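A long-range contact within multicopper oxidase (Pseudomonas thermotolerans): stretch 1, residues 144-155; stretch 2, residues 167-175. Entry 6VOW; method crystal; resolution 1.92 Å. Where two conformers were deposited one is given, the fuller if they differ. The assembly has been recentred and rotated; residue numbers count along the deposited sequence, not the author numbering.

Stretch 1 144-155: QLGRGLVGPLVV
Stretch 2, residues 167-175: LSLSLKTWH

The most unusual feature of this contact is a buried lysine that hydrogen-bonds the last turn of a helix from a neighbouring strand: Lys 172 NZ donates a hydrogen bond to Leu 145 O at 3.0 Å and a weak one to Gly 146 O at 3.3 Å. Carbonyls in a final helical turn point past the helix end, and a long cationic side chain can reach them. Lys 172 does so with chi1 and chi2 both t, chi3 near -146° and chi4 m, its CA-to-CB bond directed toward stretch 1; on the way, its CE packs 3.8 Å from Val 150 CG2, the apolar valine (chi1 m) suiting the lysine's methylenes.

The helix, residues 144-146 here, closes in a Schellman motif. Gly 148 adopts phi/psi 130/-8, Gly 148 N bonds to Leu 145 O (3.0 Å) and Leu 149 N to Gln 144 O (3.0 Å). Glycine suits position 148 twice over: a CB would jam against the preceding carbonyl O and would lie 3.3 Å from Trp 174 CH2. Without it, Gly 148 CA approaches Trp 174 CH2 to 3.4 Å. The CA-to-CB bond of Trp 174 points sideways, but the end of its indole (chi1 m, chi2 92°) comes nearer, with Arg 147 O at its edge, 3.5 Å from Trp 174 CZ3. Water 1 donates to Gly 146 O (2.6 Å) and hydrogen-bonds His 175 ND1 (2.9 Å).

Beyond the turn, strand 151-155 runs antiparallel to strand 167-174, but side chains rather than backbone bonds make the contact. CA atoms lie 7.0 Å apart in both Gly 146-Trp 174 and Pro 152-Ser 170. The small serine, chi1 m, lets its OG sit 3.4 Å from Pro 152 CG, in a compact apolar ring. Val 154 CG2 lies 4.4 Å from Ser 168 OG, which is satisfied elsewhere in the structure. Between the stretches, 338 Å² is buried, both sides summed.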

# COMPACT_ATOMS: atom_id res chain seq x y z
N GLN A 144 -11.18 -6.48 -8.99
CA GLN A 144 -11.51 -5.02 -8.81
C GLN A 144 -10.23 -4.18 -8.69
O GLN A 144 -10.13 -3.16 -9.33
CB GLN A 144 -12.46 -4.81 -7.66
CG GLN A 144 -13.88 -5.36 -7.85
CD GLN A 144 -14.91 -4.93 -6.79
OE1 GLN A 144 -16.06 -5.30 -6.88
NE2 GLN A 144 -14.51 -4.19 -5.80
N LEU A 145 -9.26 -4.62 -7.91
CA LEU A 145 -7.95 -3.96 -7.91
C LEU A 145 -7.29 -4.10 -9.25
O LEU A 145 -6.76 -3.13 -9.76
CB LEU A 145 -6.98 -4.52 -6.86
CG LEU A 145 -7.17 -4.07 -5.40
CD1 LEU A 145 -8.19 -4.89 -4.68
CD2 LEU A 145 -5.91 -4.18 -4.58
N GLY A 146 -7.35 -5.30 -9.80
CA GLY A 146 -6.79 -5.55 -11.10
C GLY A 146 -7.29 -4.64 -12.17
O GLY A 146 -6.54 -4.23 -13.06
N ARG A 147 -8.59 -4.34 -12.12
CA ARG A 147 -9.14 -3.47 -13.15
C ARG A 147 -8.93 -2.00 -12.95
O ARG A 147 -9.37 -1.22 -13.76
CB ARG A 147 -10.64 -3.71 -13.29
CG ARG A 147 -10.96 -4.74 -14.34
CD ARG A 147 -12.31 -4.49 -15.01
NE ARG A 147 -12.79 -5.81 -15.37
CZ ARG A 147 -13.21 -6.70 -14.48
NH1 ARG A 147 -13.26 -6.40 -13.17
NH2 ARG A 147 -13.52 -7.88 -14.88
N GLY A 148 -8.30 -1.59 -11.87
CA GLY A 148 -8.05 -0.18 -11.73
C GLY A 148 -8.47 0.40 -10.41
O GLY A 148 -8.16 1.53 -10.21
N LEU A 149 -9.15 -0.33 -9.55
CA LEU A 149 -9.70 0.26 -8.32
C LEU A 149 -8.66 0.30 -7.28
O LEU A 149 -8.69 -0.49 -6.36
CB LEU A 149 -10.97 -0.46 -7.82
CG LEU A 149 -12.13 -0.22 -8.80
CD1 LEU A 149 -13.13 -1.34 -8.63
CD2 LEU A 149 -12.80 1.15 -8.77
N VAL A 150 -7.77 1.32 -7.41
CA VAL A 150 -6.73 1.62 -6.49
C VAL A 150 -6.42 3.10 -6.55
O VAL A 150 -6.45 3.71 -7.65
CB VAL A 150 -5.43 0.88 -6.76
CG1 VAL A 150 -5.58 -0.58 -6.63
CG2 VAL A 150 -4.82 1.25 -8.04
N GLY A 151 -6.12 3.67 -5.40
CA GLY A 151 -5.76 5.10 -5.40
C GLY A 151 -4.82 5.48 -4.28
O GLY A 151 -4.76 4.79 -3.27
N PRO A 152 -4.10 6.60 -4.42
CA PRO A 152 -3.28 7.13 -3.33
C PRO A 152 -4.08 7.99 -2.34
O PRO A 152 -4.98 8.75 -2.79
CB PRO A 152 -2.22 8.01 -4.07
CG PRO A 152 -2.78 8.30 -5.39
CD PRO A 152 -4.09 7.51 -5.55
N LEU A 153 -3.77 7.85 -1.03
CA LEU A 153 -4.22 8.75 0.08
C LEU A 153 -3.05 9.37 0.80
O LEU A 153 -2.21 8.66 1.34
CB LEU A 153 -5.03 7.99 1.10
CG LEU A 153 -5.48 8.65 2.38
CD1 LEU A 153 -6.22 9.92 2.05
CD2 LEU A 153 -6.32 7.71 3.20
N VAL A 154 -2.91 10.69 0.73
CA VAL A 154 -1.87 11.44 1.47
C VAL A 154 -2.48 12.07 2.71
O VAL A 154 -3.46 12.81 2.59
CB VAL A 154 -1.23 12.54 0.60
CG1 VAL A 154 -0.17 13.29 1.36
CG2 VAL A 154 -0.57 11.94 -0.63
N VAL A 155 -1.93 11.77 3.89
CA VAL A 155 -2.22 12.48 5.08
C VAL A 155 -1.05 13.43 5.33
O VAL A 155 0.05 12.99 5.63
CB VAL A 155 -2.50 11.52 6.25
CG1 VAL A 155 -2.86 12.32 7.54
CG2 VAL A 155 -3.69 10.59 5.88
N LEU A 167 5.82 15.00 -5.18
CA LEU A 167 5.28 14.41 -6.37
C LEU A 167 4.79 13.03 -5.97
O LEU A 167 5.52 12.28 -5.34
CB LEU A 167 6.41 14.23 -7.36
CG LEU A 167 6.02 13.78 -8.73
CD1 LEU A 167 5.11 14.82 -9.40
CD2 LEU A 167 7.29 13.60 -9.51
N SER A 168 3.57 12.72 -6.35
CA SER A 168 2.99 11.43 -6.12
C SER A 168 3.19 10.51 -7.33
O SER A 168 2.88 10.90 -8.47
CB SER A 168 1.50 11.54 -5.87
OG SER A 168 1.26 12.22 -4.65
N LEU A 169 3.70 9.30 -7.08
CA LEU A 169 4.00 8.23 -8.12
C LEU A 169 3.29 6.97 -7.76
O LEU A 169 3.66 6.35 -6.78
CB LEU A 169 5.50 7.91 -8.23
CG LEU A 169 6.16 8.76 -9.31
CD1 LEU A 169 5.77 10.21 -9.23
CD2 LEU A 169 7.64 8.63 -9.19
N SER A 170 2.26 6.64 -8.52
CA SER A 170 1.46 5.44 -8.25
C SER A 170 1.81 4.40 -9.30
O SER A 170 1.56 4.59 -10.48
CB SER A 170 -0.04 5.76 -8.31
OG SER A 170 -0.46 6.55 -7.20
N LEU A 171 2.46 3.34 -8.84
CA LEU A 171 2.87 2.25 -9.70
C LEU A 171 1.80 1.20 -9.84
O LEU A 171 1.24 0.76 -8.87
CB LEU A 171 4.04 1.54 -9.04
CG LEU A 171 5.26 2.46 -8.95
CD1 LEU A 171 6.29 1.90 -7.98
CD2 LEU A 171 5.83 2.53 -10.33
N LYS A 172 1.59 0.77 -11.07
CA LYS A 172 0.68 -0.32 -11.33
C LYS A 172 1.12 -1.08 -12.58
O LYS A 172 1.43 -0.48 -13.65
CB LYS A 172 -0.77 0.18 -11.47
CG LYS A 172 -1.76 -0.96 -11.41
CD LYS A 172 -3.17 -0.48 -11.40
CE LYS A 172 -3.97 -1.45 -10.55
NZ LYS A 172 -4.17 -2.76 -11.21
N THR A 173 1.15 -2.41 -12.43
CA THR A 173 1.54 -3.33 -13.51
C THR A 173 0.27 -4.06 -13.94
O THR A 173 -0.21 -4.98 -13.26
CB THR A 173 2.68 -4.24 -13.01
OG1 THR A 173 3.80 -3.40 -12.89
CG2 THR A 173 3.04 -5.44 -13.99
N TRP A 174 -0.28 -3.55 -15.04
CA TRP A 174 -1.57 -3.92 -15.51
C TRP A 174 -1.53 -5.21 -16.26
O TRP A 174 -0.75 -5.35 -17.22
CB TRP A 174 -2.05 -2.87 -16.48
CG TRP A 174 -2.41 -1.57 -15.88
CD1 TRP A 174 -1.60 -0.47 -15.71
CD2 TRP A 174 -3.70 -1.19 -15.43
NE1 TRP A 174 -2.31 0.54 -15.16
CE2 TRP A 174 -3.61 0.13 -14.98
CE3 TRP A 174 -4.93 -1.86 -15.33
CZ2 TRP A 174 -4.70 0.82 -14.48
CZ3 TRP A 174 -6.01 -1.17 -14.80
CH2 TRP A 174 -5.89 0.16 -14.38
N HIS A 175 -2.46 -6.08 -15.91
CA HIS A 175 -2.70 -7.33 -16.59
C HIS A 175 -3.51 -7.04 -17.83
O HIS A 175 -4.65 -7.36 -17.90
CB HIS A 175 -3.56 -8.25 -15.74
CG HIS A 175 -3.03 -8.54 -14.39
ND1 HIS A 175 -2.94 -7.60 -13.39
CD2 HIS A 175 -2.61 -9.69 -13.85
CE1 HIS A 175 -2.42 -8.16 -12.31
NE2 HIS A 175 -2.20 -9.42 -12.57
O HOH W 1 -4.16 -4.97 -13.66